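Putative alpha-galactosidase (Bacteroides fragilis, PDB 4NZJ) probably hydrolyses terminal, non-reducing alpha-D-galactose residues from alpha-D-galactosides such as galactose oligosaccharides, galactomannans and galactolipids. Local coordinates at residues 183-188 with 217-222; 208-213 with 243-248; 250-255 with 270-275. All blocks are in the same frame, centred on the assembly; numbering follows the deposited sequence.

Interaction 1: 183-188 with 217-222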
ATOM      1  N   ILE A 183       8.019   7.003  -9.233  1.00 15.99           N
ATOM      2  CA  ILE A 183       9.304   6.990  -9.901  1.00 16.05           C
ATOM      3  C   ILE A 183      10.366   6.729  -8.843  1.00 17.12           C
ATOM      4  O   ILE A 183      10.066   6.696  -7.651  1.00 16.63           O
ATOM      5  CB  ILE A 183       9.551   8.301 -10.691  1.00 17.83           C
ATOM      6  CG1 ILE A 183      10.525   8.072 -11.857  1.00 20.83           C
ATOM      7  CG2 ILE A 183      10.021   9.428  -9.779  1.00 18.60           C
ATOM      8  CD1 ILE A 183      10.337   9.060 -12.982  1.00 21.74           C
ATOM      9  N   TYR A 184      11.592   6.518  -9.297  1.00 17.83           N
ATOM     10  CA  TYR A 184      12.664   6.046  -8.446  1.00 17.71           C
ATOM     11  C   TYR A 184      13.907   6.898  -8.628  1.00 16.78           C
ATOM     12  O   TYR A 184      14.293   7.222  -9.752  1.00 16.71           O
ATOM     13  CB  TYR A 184      12.978   4.591  -8.812  1.00 17.58           C
ATOM     14  CG  TYR A 184      14.229   4.028  -8.180  1.00 18.06           C
ATOM     15  CD1 TYR A 184      15.472   4.253  -8.744  1.00 17.97           C
ATOM     16  CD2 TYR A 184      14.168   3.272  -7.010  1.00 19.82           C
ATOM     17  CE1 TYR A 184      16.624   3.747  -8.169  1.00 19.45           C
ATOM     18  CE2 TYR A 184      15.317   2.762  -6.424  1.00 19.75           C
ATOM     19  CZ  TYR A 184      16.544   3.001  -7.011  1.00 19.63           C
ATOM     20  OH  TYR A 184      17.702   2.505  -6.451  1.00 21.69           O
ATOM     21  N   SER A 185      14.556   7.242  -7.523  1.00 16.33           N
ATOM     22  CA  SER A 185      15.911   7.762  -7.584  1.00 16.44           C
ATOM     23  C   SER A 185      16.666   7.333  -6.332  1.00 16.44           C
ATOM     24  O   SER A 185      16.208   6.457  -5.587  1.00 16.28           O
ATOM     25  CB  SER A 185      15.924   9.275  -7.755  1.00 17.40           C
ATOM     26  OG  SER A 185      17.243   9.727  -8.040  1.00 18.64           O
ATOM     27  N   ASP A 186      17.836   7.921  -6.121  1.00 17.33           N
ATOM     28  CA  ASP A 186      18.745   7.482  -5.071  1.00 17.71           C
ATOM     29  C   ASP A 186      19.484   8.704  -4.542  1.00 17.41           C
ATOM     30  O   ASP A 186      19.828   9.612  -5.318  1.00 18.36           O
ATOM     31  CB  ASP A 186      19.724   6.471  -5.676  1.00 19.12           C
ATOM     32  CG  ASP A 186      20.565   5.756  -4.647  1.00 20.85           C
ATOM     33  OD1 ASP A 186      21.482   6.389  -4.084  1.00 21.69           O
ATOM     34  OD2 ASP A 186      20.332   4.544  -4.436  1.00 21.46           O
ATOM     35  N   ALA A 187      19.750   8.705  -3.236  1.00 18.25           N
ATOM     36  CA  ALA A 187      20.435   9.812  -2.558  1.00 18.75           C
ATOM     37  C   ALA A 187      21.954   9.739  -2.710  1.00 20.88           C
ATOM     38  O   ALA A 187      22.705   9.841  -1.731  1.00 21.69           O
ATOM     39  CB  ALA A 187      20.052   9.835  -1.089  1.00 19.78           C
ATOM     40  N   ALA A 188      22.393   9.577  -3.952  1.00 20.79           N
ATOM     41  CA  ALA A 188      23.805   9.490  -4.284  1.00 21.27           C
ATOM     42  C   ALA A 188      23.960   9.863  -5.753  1.00 21.89           C
ATOM     43  O   ALA A 188      22.976  10.158  -6.441  1.00 20.73           O
ATOM     44  CB  ALA A 188      24.320   8.079  -4.029  1.00 21.63           C
ATOM     45  N   LEU A 217       7.728   9.332  -5.074  1.00 15.18           N
ATOM     46  CA  LEU A 217       9.153   9.092  -5.263  1.00 15.44           C
ATOM     47  C   LEU A 217       9.630   8.070  -4.251  1.00 15.83           C
ATOM     48  O   LEU A 217       9.480   8.281  -3.045  1.00 15.98           O
ATOM     49  CB  LEU A 217       9.953  10.379  -5.075  1.00 15.83           C
ATOM     50  CG  LEU A 217      11.477  10.205  -5.120  1.00 16.19           C
ATOM     51  CD1 LEU A 217      11.914   9.711  -6.492  1.00 16.96           C
ATOM     52  CD2 LEU A 217      12.212  11.482  -4.740  1.00 17.24           C
ATOM     53  N   LYS A 218      10.195   6.974  -4.756  1.00 16.07           N
ATOM     54  CA  LYS A 218      10.955   6.033  -3.949  1.00 17.02           C
ATOM     55  C   LYS A 218      12.411   6.482  -3.996  1.00 16.29           C
ATOM     56  O   LYS A 218      12.994   6.595  -5.075  1.00 16.69           O
ATOM     57  CB  LYS A 218      10.811   4.610  -4.495  1.00 18.84           C
ATOM     58  CG  LYS A 218      11.690   3.592  -3.783  1.00 21.81           C
ATOM     59  CD  LYS A 218      11.538   2.201  -4.371  1.00 25.07           C
ATOM     60  CE  LYS A 218      12.685   1.292  -3.943  1.00 27.64           C
ATOM     61  NZ  LYS A 218      12.716   0.049  -4.765  1.00 30.19           N
ATOM     62  N   TYR A 219      12.995   6.725  -2.829  1.00 16.32           N
ATOM     63  CA  TYR A 219      14.320   7.327  -2.745  1.00 16.98           C
ATOM     64  C   TYR A 219      15.264   6.391  -1.996  1.00 17.02           C
ATOM     65  O   TYR A 219      15.205   6.259  -0.774  1.00 17.44           O
ATOM     66  CB  TYR A 219      14.220   8.699  -2.083  1.00 17.84           C
ATOM     67  CG  TYR A 219      15.327   9.681  -2.425  1.00 17.47           C
ATOM     68  CD1 TYR A 219      15.761   9.851  -3.742  1.00 18.47           C
ATOM     69  CD2 TYR A 219      15.909  10.479  -1.438  1.00 17.51           C
ATOM     70  CE1 TYR A 219      16.753  10.763  -4.056  1.00 19.08           C
ATOM     71  CE2 TYR A 219      16.900  11.401  -1.747  1.00 18.70           C
ATOM     72  CZ  TYR A 219      17.319  11.540  -3.060  1.00 18.57           C
ATOM     73  OH  TYR A 219      18.300  12.457  -3.379  1.00 19.71           O
ATOM     74  N   ASP A 220      16.120   5.737  -2.768  1.00 17.33           N
ATOM     75  CA  ASP A 220      16.995   4.670  -2.299  1.00 17.95           C
ATOM     76  C   ASP A 220      18.294   5.251  -1.744  1.00 18.77           C
ATOM     77  O   ASP A 220      18.613   6.419  -1.984  1.00 18.79           O
ATOM     78  CB  ASP A 220      17.296   3.753  -3.492  1.00 19.48           C
ATOM     79  CG  ASP A 220      17.511   2.311  -3.106  1.00 26.24           C
ATOM     80  OD1 ASP A 220      17.824   2.014  -1.933  1.00 24.12           O
ATOM     81  OD2 ASP A 220      17.359   1.462  -4.016  1.00 29.74           O
ATOM     82  N   TYR A 221      19.042   4.432  -1.011  1.00 18.70           N
ATOM     83  CA  TYR A 221      20.224   4.909  -0.304  1.00 19.78           C
ATOM     84  C   TYR A 221      21.516   4.206  -0.720  1.00 21.14           C
ATOM     85  O   TYR A 221      22.514   4.269  -0.001  1.00 22.15           O
ATOM     86  CB  TYR A 221      20.016   4.824   1.223  1.00 19.64           C
ATOM     87  CG  TYR A 221      20.903   5.794   1.960  1.00 19.44           C
ATOM     88  CD1 TYR A 221      20.757   7.165   1.777  1.00 19.53           C
ATOM     89  CD2 TYR A 221      21.915   5.349   2.808  1.00 20.40           C
ATOM     90  CE1 TYR A 221      21.580   8.066   2.421  1.00 20.67           C
ATOM     91  CE2 TYR A 221      22.743   6.244   3.453  1.00 21.39           C
ATOM     92  CZ  TYR A 221      22.575   7.601   3.254  1.00 21.32           C
ATOM     93  OH  TYR A 221      23.404   8.497   3.873  1.00 22.89           O
ATOM     94  N   CYS A 222      21.531   3.559  -1.886  1.00 21.28           N
ATOM     95  CA  CYS A 222      22.769   2.952  -2.383  0.50 21.99           C
ATOM     96  C   CYS A 222      23.848   3.997  -2.635  1.00 22.68           C
ATOM     97  O   CYS A 222      23.554   5.124  -3.048  1.00 22.11           O
ATOM     98  CB  CYS A 222      22.532   2.154  -3.665  0.50 22.72           C
ATOM     99  SG  CYS A 222      21.728   0.565  -3.378  0.50 24.01           S
TER
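K218 N bonds to I183 O, and S185 N, D220 N and A187 N continue the ladder to K218 O, S185 O and D220 O. These nearly straight bonds join strands 180-186 and 216-220, neighbours in the parallel sheet of the TIM barrel that helix 202-212 connects into a beta-alpha-beta unit. Apolar packing lies on the face of I183 and Y219: I183 CG2 meets L217 CD1 at 3.8 Å, and A187 CB touches Y219 CE2 at 3.6 Å. The face bearing Y184 and D220 is polar. Y184 OH donates to D220 OD2 at 2.7 Å on the anti side of the carboxylate, ring and carboxylate planes 88° apart. K218 runs extended along the ring edge, its CD 3.9 Å from Y184 CD2, to place NZ for a salt bridge with D142. D186, with CG anti to the backbone N (chi1 -170°), brings OD2 3.0 Å from C222 N, a weak bond beside the C222-C192 disulfide. A glycerol, probably from the crystallisation liquor, bonds to both D220 OD2 and K218 NZ. Y221 N also donates to D220 OD1 at 2.9 Å; with both carboxylate oxygens held, the rotation of D220 should be restrained at a site that may be part of a pocket.

Interaction 2: 208-213 with 243-248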
ATOM      1  N   ASP A 208      11.508  18.332 -12.120  1.00 19.24           N
ATOM      2  CA  ASP A 208      11.277  17.521 -13.315  1.00 19.67           C
ATOM      3  C   ASP A 208      10.194  16.477 -13.042  1.00 18.73           C
ATOM      4  O   ASP A 208       9.256  16.325 -13.839  1.00 19.09           O
ATOM      5  CB  ASP A 208      12.564  16.836 -13.790  1.00 20.89           C
ATOM      6  CG  ASP A 208      13.481  17.764 -14.575  1.00 24.64           C
ATOM      7  OD1 ASP A 208      13.064  18.874 -14.981  1.00 24.55           O
ATOM      8  OD2 ASP A 208      14.641  17.369 -14.815  1.00 25.39           O
ATOM      9  N   PHE A 209      10.311  15.768 -11.918  1.00 17.77           N
ATOM     10  CA  PHE A 209       9.301  14.773 -11.558  1.00 18.01           C
ATOM     11  C   PHE A 209       7.907  15.396 -11.543  1.00 18.08           C
ATOM     12  O   PHE A 209       6.959  14.833 -12.101  1.00 17.77           O
ATOM     13  CB  PHE A 209       9.594  14.119 -10.196  1.00 18.41           C
ATOM     14  CG  PHE A 209      10.911  13.393 -10.121  1.00 18.30           C
ATOM     15  CD1 PHE A 209      11.491  12.822 -11.250  1.00 19.30           C
ATOM     16  CD2 PHE A 209      11.569  13.270  -8.905  1.00 18.56           C
ATOM     17  CE1 PHE A 209      12.701  12.154 -11.161  1.00 20.01           C
ATOM     18  CE2 PHE A 209      12.776  12.600  -8.814  1.00 19.38           C
ATOM     19  CZ  PHE A 209      13.344  12.047  -9.945  1.00 19.27           C
ATOM     20  N   ALA A 210       7.784  16.563 -10.915  1.00 17.99           N
ATOM     21  CA  ALA A 210       6.498  17.250 -10.836  1.00 19.07           C
ATOM     22  C   ALA A 210       5.992  17.654 -12.221  1.00 19.59           C
ATOM     23  O   ALA A 210       4.806  17.495 -12.522  1.00 19.89           O
ATOM     24  CB  ALA A 210       6.591  18.458  -9.920  1.00 18.62           C
ATOM     25  N   SER A 211       6.887  18.147 -13.075  1.00 19.16           N
ATOM     26  CA  SER A 211       6.500  18.527 -14.440  1.00 19.84           C
ATOM     27  C   SER A 211       5.981  17.330 -15.244  1.00 21.06           C
ATOM     28  O   SER A 211       5.144  17.494 -16.144  1.00 20.55           O
ATOM     29  CB  SER A 211       7.657  19.219 -15.176  1.00 21.50           C
ATOM     30  OG  SER A 211       8.627  18.292 -15.631  1.00 23.54           O
ATOM     31  N   TRP A 212       6.468  16.133 -14.921  1.00 19.13           N
ATOM     32  CA  TRP A 212       6.024  14.918 -15.599  1.00 19.76           C
ATOM     33  C   TRP A 212       4.740  14.341 -15.017  1.00 20.71           C
ATOM     34  O   TRP A 212       4.166  13.418 -15.595  1.00 23.29           O
ATOM     35  CB  TRP A 212       7.105  13.846 -15.549  1.00 20.20           C
ATOM     36  CG  TRP A 212       8.401  14.255 -16.143  1.00 19.94           C
ATOM     37  CD1 TRP A 212       8.617  15.240 -17.063  1.00 21.33           C
ATOM     38  CD2 TRP A 212       9.678  13.673 -15.870  1.00 21.17           C
ATOM     39  NE1 TRP A 212       9.952  15.314 -17.373  1.00 22.87           N
ATOM     40  CE2 TRP A 212      10.628  14.365 -16.646  1.00 21.79           C
ATOM     41  CE3 TRP A 212      10.113  12.637 -15.030  1.00 21.35           C
ATOM     42  CZ2 TRP A 212      11.988  14.052 -16.616  1.00 22.46           C
ATOM     43  CZ3 TRP A 212      11.464  12.330 -14.998  1.00 21.02           C
ATOM     44  CH2 TRP A 212      12.386  13.034 -15.783  1.00 22.08           C
ATOM     45  N   GLY A 213       4.306  14.853 -13.869  1.00 19.60           N
ATOM     46  CA  GLY A 213       3.091  14.377 -13.215  1.00 19.81           C
ATOM     47  C   GLY A 213       3.305  13.226 -12.249  1.00 18.17           C
ATOM     48  O   GLY A 213       2.376  12.483 -11.943  1.00 18.83           O
ATOM     49  N   ARG A 243       8.432  19.153  -1.593  1.00 21.42           N
ATOM     50  CA  ARG A 243       7.413  20.066  -1.063  0.50 22.86           C
ATOM     51  C   ARG A 243       7.460  21.421  -1.757  1.00 23.14           C
ATOM     52  O   ARG A 243       6.499  22.183  -1.706  1.00 25.72           O
ATOM     53  CB  ARG A 243       7.587  20.270   0.445  0.50 24.51           C
ATOM     54  CG  ARG A 243       7.312  19.039   1.289  0.50 24.62           C
ATOM     55  CD  ARG A 243       5.857  18.598   1.223  0.50 25.08           C
ATOM     56  NE  ARG A 243       4.913  19.646   1.608  0.50 26.50           N
ATOM     57  CZ  ARG A 243       4.624  19.980   2.863  0.50 28.17           C
ATOM     58  NH1 ARG A 243       5.216  19.364   3.879  0.50 29.33           N
ATOM     59  NH2 ARG A 243       3.744  20.939   3.103  0.50 29.26           N
ATOM     60  N   ALA A 244       8.584  21.727  -2.403  1.00 22.73           N
ATOM     61  CA  ALA A 244       8.727  22.984  -3.129  1.00 23.82           C
ATOM     62  C   ALA A 244       8.064  22.930  -4.513  1.00 22.82           C
ATOM     63  O   ALA A 244       7.911  23.965  -5.159  1.00 25.73           O
ATOM     64  CB  ALA A 244      10.197  23.365  -3.262  1.00 24.51           C
ATOM     65  N   THR A 245       7.674  21.736  -4.963  1.00 22.61           N
ATOM     66  CA  THR A 245       6.992  21.581  -6.252  1.00 21.88           C
ATOM     67  C   THR A 245       5.509  21.878  -6.114  1.00 22.47           C
ATOM     68  O   THR A 245       5.012  22.105  -5.010  1.00 23.11           O
ATOM     69  CB  THR A 245       7.122  20.153  -6.824  1.00 20.85           C
ATOM     70  OG1 THR A 245       6.274  19.249  -6.101  1.00 21.70           O
ATOM     71  CG2 THR A 245       8.569  19.662  -6.773  1.00 21.65           C
ATOM     72  N   ASN A 246       4.800  21.840  -7.241  1.00 22.55           N
ATOM     73  CA  ASN A 246       3.352  22.082  -7.253  1.00 23.44           C
ATOM     74  C   ASN A 246       2.502  20.805  -7.277  1.00 22.93           C
ATOM     75  O   ASN A 246       1.356  20.825  -7.722  1.00 22.32           O
ATOM     76  CB  ASN A 246       2.981  23.010  -8.419  1.00 26.63           C
ATOM     77  CG  ASN A 246       3.291  22.412  -9.788  1.00 28.81           C
ATOM     78  OD1 ASN A 246       3.794  21.294  -9.907  1.00 27.28           O
ATOM     79  ND2 ASN A 246       2.986  23.171 -10.836  1.00 33.69           N
ATOM     80  N   ARG A 247       3.059  19.695  -6.795  1.00 20.86           N
ATOM     81  CA  ARG A 247       2.315  18.435  -6.704  1.00 20.81           C
ATOM     82  C   ARG A 247       2.354  17.867  -5.294  1.00 20.62           C
ATOM     83  O   ARG A 247       3.257  18.171  -4.513  1.00 21.87           O
ATOM     84  CB  ARG A 247       2.877  17.381  -7.663  1.00 21.50           C
ATOM     85  CG  ARG A 247       2.685  17.679  -9.134  1.00 22.14           C
ATOM     86  CD  ARG A 247       2.995  16.456  -9.979  1.00 21.43           C
ATOM     87  NE  ARG A 247       1.939  15.447  -9.953  1.00 20.85           N
ATOM     88  CZ  ARG A 247       0.783  15.533 -10.615  1.00 22.44           C
ATOM     89  NH1 ARG A 247       0.498  16.603 -11.354  1.00 23.08           N
ATOM     90  NH2 ARG A 247      -0.104  14.551 -10.530  1.00 21.49           N
ATOM     91  N   SER A 248       1.377  17.021  -4.990  1.00 19.88           N
ATOM     92  CA  SER A 248       1.406  16.205  -3.782  1.00 20.16           C
ATOM     93  C   SER A 248       2.169  14.927  -4.094  1.00 19.21           C
ATOM     94  O   SER A 248       1.594  13.966  -4.611  1.00 20.28           O
ATOM     95  CB  SER A 248      -0.008  15.856  -3.317  1.00 21.05           C
ATOM     96  OG  SER A 248      -0.695  17.001  -2.871  1.00 21.82           O
TER
HETATM   97  O   HOH W   1       2.191  18.928 -12.086  1.00 30.54           O
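A210 directs its methyl toward T245, CB to CB at 3.6 Å, while R247 reaches past it toward the end of the helix. T245 presents CB to the methyl, with CG2 and OG1 slightly farther off; OG1 is also hydrogen-bonded with L242 O. The aliphatic part of R247 runs alongside the last turn, with CD 3.3 Å from A210 O. A bend at chi3 (76°) then swings the guanidinium over G213, whose CA lies 3.5 Å above the plane of the group, displaced toward its rim. In the guanidinium plane a water accepts from R247 NH1 at 3.0 Å and donates to A210 O, also at 3.0 Å, bridging arginine and helix end. A210 O additionally receives G213 N at 3.0 Å, part of the Schellman motif by which glycine, at positive phi, terminates the helix. R247 is anchored further by NH2 in a salt bridge with D215 and by NE on V214 O. The contact thus ties the C-terminal end of helix 202-212 to the loop leading from helix 228-243 into strand 250-254, with H175 of helix 166-176 also touching R247, at the barrel end where helices turn back into strands.

Interaction 3: 250-255 with 270-275; sequences VYSVCE and GHLWRV
H271 meets the edge of strand 250-254 with both its side chain and its backbone. Y251 N donates to H271 ND1 at 3.0 Å, with the donor lying in the plane of the imidazole, and H271 N returns a bond to Y251 O at 2.8 Å. The ring nitrogen therefore serves as the acceptor where a carbonyl oxygen would ordinarily extend a parallel ladder; acting as an acceptor, ND1 would leave any proton of a neutral imidazole on NE2. Beyond this pair the regular ladder takes over, V253 N binding L272 O and R274 N binding V253 O, both at 2.9 Å. Alongside it L272 CD2 packs on V250 CG1 at 3.7 Å, the two side chains crossing at about a right angle, and also touches S252 CB. R274 NH1 lies 3.6 Å from C254 SG, with R274 CG also against the sulfur. On the other face V253 CB and W273 CB stand 3.9 Å apart, the indole turned off toward strand 315-317, where NE1 bonds to N316 OD1. The two strands, 17° apart in direction, are neighbours in the parallel sheet of the catalytic TIM barrel, but the 14 residues between the segments contain no helix, unlike a classical beta-alpha-beta unit. At the C-terminal end a water accepts from E255 N at 2.9 Å and lies 2.8 Å from both E255 OE2 and R274 O, linking the strand ends beyond their last direct bond. Further out, R274 is bent at chi2 and chi3 (-82° and -60°), its NH2 anchored by a salt bridge with D278 and a bond to S276 O. E255 OE1 pairs with R259, while V253 and Y251 back onto helix 228-243, where Y251 OH bonds to Y235 O.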
ATOM      1  N   VAL A 250       4.122  11.721  -2.808  1.00 17.46           N
ATOM      2  CA  VAL A 250       4.402  10.797  -1.720  1.00 17.46           C
ATOM      3  C   VAL A 250       5.894  10.483  -1.708  1.00 17.06           C
ATOM      4  O   VAL A 250       6.500  10.261  -2.754  1.00 17.54           O
ATOM      5  CB  VAL A 250       3.587   9.499  -1.876  1.00 17.36           C
ATOM      6  CG1 VAL A 250       4.069   8.413  -0.921  1.00 19.11           C
ATOM      7  CG2 VAL A 250       2.106   9.795  -1.670  1.00 19.54           C
ATOM      8  N   TYR A 251       6.467  10.431  -0.513  1.00 16.88           N
ATOM      9  CA  TYR A 251       7.897  10.275  -0.330  1.00 16.12           C
ATOM     10  C   TYR A 251       8.168   8.957   0.393  1.00 16.15           C
ATOM     11  O   TYR A 251       7.877   8.817   1.582  1.00 17.34           O
ATOM     12  CB  TYR A 251       8.422  11.467   0.467  1.00 16.71           C
ATOM     13  CG  TYR A 251       9.921  11.632   0.551  1.00 17.35           C
ATOM     14  CD1 TYR A 251      10.787  11.039  -0.371  1.00 17.18           C
ATOM     15  CD2 TYR A 251      10.470  12.444   1.538  1.00 17.95           C
ATOM     16  CE1 TYR A 251      12.161  11.231  -0.277  1.00 17.43           C
ATOM     17  CE2 TYR A 251      11.832  12.642   1.634  1.00 17.51           C
ATOM     18  CZ  TYR A 251      12.672  12.038   0.724  1.00 17.14           C
ATOM     19  OH  TYR A 251      14.032  12.247   0.827  1.00 18.83           O
ATOM     20  N   SER A 252       8.696   7.994  -0.356  1.00 16.77           N
ATOM     21  CA  SER A 252       8.998   6.655   0.140  1.00 16.08           C
ATOM     22  C   SER A 252      10.498   6.553   0.420  1.00 17.29           C
ATOM     23  O   SER A 252      11.321   6.644  -0.489  1.00 18.34           O
ATOM     24  CB  SER A 252       8.544   5.615  -0.895  1.00 16.54           C
ATOM     25  OG  SER A 252       9.070   4.324  -0.643  1.00 19.35           O
ATOM     26  N   VAL A 253      10.840   6.390   1.693  1.00 16.88           N
ATOM     27  CA  VAL A 253      12.226   6.336   2.144  1.00 17.97           C
ATOM     28  C   VAL A 253      12.706   4.888   2.118  1.00 17.43           C
ATOM     29  O   VAL A 253      12.044   3.997   2.647  1.00 18.38           O
ATOM     30  CB  VAL A 253      12.336   6.950   3.556  1.00 18.33           C
ATOM     31  CG1 VAL A 253      13.704   6.699   4.184  1.00 19.29           C
ATOM     32  CG2 VAL A 253      12.039   8.438   3.482  1.00 19.85           C
ATOM     33  N   CYS A 254      13.852   4.651   1.480  1.00 17.28           N
ATOM     34  CA  CYS A 254      14.389   3.307   1.355  0.90 18.24           C
ATOM     35  C   CYS A 254      15.874   3.268   1.710  1.00 18.19           C
ATOM     36  O   CYS A 254      16.739   3.424   0.841  1.00 18.92           O
ATOM     37  CB  CYS A 254      14.148   2.786  -0.064  0.90 20.53           C
ATOM     38  SG  CYS A 254      14.738   1.111  -0.344  0.90 26.05           S
ATOM     39  N   GLU A 255      16.161   3.083   2.998  1.00 17.66           N
ATOM     40  CA  GLU A 255      17.537   2.890   3.464  1.00 17.22           C
ATOM     41  C   GLU A 255      17.656   1.596   4.295  1.00 17.04           C
ATOM     42  O   GLU A 255      18.578   1.433   5.101  1.00 17.86           O
ATOM     43  CB  GLU A 255      18.083   4.151   4.174  1.00 18.87           C
ATOM     44  CG  GLU A 255      17.315   4.650   5.395  1.00 19.52           C
ATOM     45  CD  GLU A 255      17.387   3.700   6.566  1.00 19.19           C
ATOM     46  OE1 GLU A 255      18.421   3.687   7.275  1.00 20.94           O
ATOM     47  OE2 GLU A 255      16.410   2.947   6.772  1.00 18.68           O
ATOM     48  N   GLY A 270       9.074  12.001   5.013  1.00 18.46           N
ATOM     49  CA  GLY A 270       8.685  10.707   4.475  1.00 18.26           C
ATOM     50  C   GLY A 270       7.274  10.309   4.861  1.00 17.99           C
ATOM     51  O   GLY A 270       6.801  10.647   5.940  1.00 18.82           O
ATOM     52  N   HIS A 271       6.597   9.588   3.971  1.00 16.28           N
ATOM     53  CA  HIS A 271       5.271   9.043   4.258  1.00 16.02           C
ATOM     54  C   HIS A 271       5.293   7.544   4.507  1.00 16.22           C
ATOM     55  O   HIS A 271       4.338   6.983   5.041  1.00 16.98           O
ATOM     56  CB  HIS A 271       4.316   9.374   3.123  1.00 16.40           C
ATOM     57  CG  HIS A 271       4.207  10.839   2.871  1.00 17.38           C
ATOM     58  ND1 HIS A 271       4.828  11.460   1.813  1.00 19.09           N
ATOM     59  CD2 HIS A 271       3.613  11.820   3.588  1.00 18.24           C
ATOM     60  CE1 HIS A 271       4.594  12.758   1.866  1.00 19.21           C
ATOM     61  NE2 HIS A 271       3.864  13.003   2.939  1.00 19.31           N
ATOM     62  N   LEU A 272       6.386   6.903   4.117  1.00 16.11           N
ATOM     63  CA  LEU A 272       6.627   5.503   4.427  1.00 16.03           C
ATOM     64  C   LEU A 272       8.123   5.279   4.378  1.00 16.20           C
ATOM     65  O   LEU A 272       8.843   6.020   3.703  1.00 17.05           O
ATOM     66  CB  LEU A 272       5.916   4.559   3.456  1.00 16.86           C
ATOM     67  CG  LEU A 272       6.214   4.638   1.949  1.00 17.03           C
ATOM     68  CD1 LEU A 272       5.829   3.353   1.238  1.00 19.02           C
ATOM     69  CD2 LEU A 272       5.496   5.817   1.302  1.00 19.06           C
ATOM     70  N   TRP A 273       8.591   4.270   5.096  1.00 16.10           N
ATOM     71  CA  TRP A 273      10.016   4.000   5.182  1.00 15.89           C
ATOM     72  C   TRP A 273      10.257   2.507   5.332  1.00 15.67           C
ATOM     73  O   TRP A 273       9.592   1.831   6.109  1.00 15.89           O
ATOM     74  CB  TRP A 273      10.646   4.747   6.361  1.00 15.58           C
ATOM     75  CG  TRP A 273       9.838   4.630   7.603  1.00 16.84           C
ATOM     76  CD1 TRP A 273       9.884   3.622   8.528  1.00 17.90           C
ATOM     77  CD2 TRP A 273       8.826   5.536   8.045  1.00 16.81           C
ATOM     78  NE1 TRP A 273       8.967   3.852   9.522  1.00 17.09           N
ATOM     79  CE2 TRP A 273       8.301   5.021   9.251  1.00 17.67           C
ATOM     80  CE3 TRP A 273       8.310   6.737   7.541  1.00 18.11           C
ATOM     81  CZ2 TRP A 273       7.292   5.672   9.964  1.00 18.81           C
ATOM     82  CZ3 TRP A 273       7.303   7.382   8.248  1.00 18.86           C
ATOM     83  CH2 TRP A 273       6.808   6.848   9.450  1.00 18.07           C
ATOM     84  N   ARG A 274      11.217   1.999   4.571  1.00 16.09           N
ATOM     85  CA  ARG A 274      11.586   0.601   4.662  1.00 16.94           C
ATOM     86  C   ARG A 274      12.184   0.306   6.042  1.00 16.80           C
ATOM     87  O   ARG A 274      13.033   1.050   6.539  1.00 17.13           O
ATOM     88  CB  ARG A 274      12.547   0.244   3.528  1.00 16.65           C
ATOM     89  CG  ARG A 274      11.859   0.164   2.164  1.00 17.19           C
ATOM     90  CD  ARG A 274      11.172  -1.180   1.950  1.00 17.69           C
ATOM     91  NE  ARG A 274      12.195  -2.208   2.039  1.00 17.79           N
ATOM     92  CZ  ARG A 274      13.057  -2.518   1.068  1.00 18.94           C
ATOM     93  NH1 ARG A 274      12.967  -1.969  -0.143  1.00 19.59           N
ATOM     94  NH2 ARG A 274      14.000  -3.412   1.310  1.00 20.13           N
ATOM     95  N   VAL A 275      11.722  -0.773   6.664  1.00 18.14           N
ATOM     96  CA  VAL A 275      12.201  -1.171   7.986  1.00 17.74           C
ATOM     97  C   VAL A 275      13.240  -2.288   7.935  1.00 18.03           C
ATOM     98  O   VAL A 275      13.812  -2.636   8.962  1.00 18.08           O
ATOM     99  CB  VAL A 275      11.050  -1.601   8.932  1.00 17.84           C
ATOM    100  CG1 VAL A 275      10.090  -0.444   9.151  1.00 19.03           C
ATOM    101  CG2 VAL A 275      10.318  -2.832   8.417  1.00 18.19           C
TER
HETATM  102  O   HOH W   2      14.191   3.131   5.146  1.00 17.81           O

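Strand 216-220 joins interaction 1 to interaction 3: L217 N lies 2.8 Å from V250 O and L217 O 2.8 Å from S252 N, probable hydrogen bonds within one sheet, with contact centres about 10 Å apart. Interaction 2 lies outside the barrel, about 16 Å from interaction 1 by centres, between the end of helix 202-212, whose F209 CE2 packs on L217 CD1 at 3.8 Å, and the loop before strand 250-254. Loop 243-248 leads, one residue on, into segment 250-255. A glycerol, probably from the crystallisation liquor, lies about 3 Å from the side chain of D220 and about 5 Å from that of C254, and may mark a pocket lined by interactions 1 and 3.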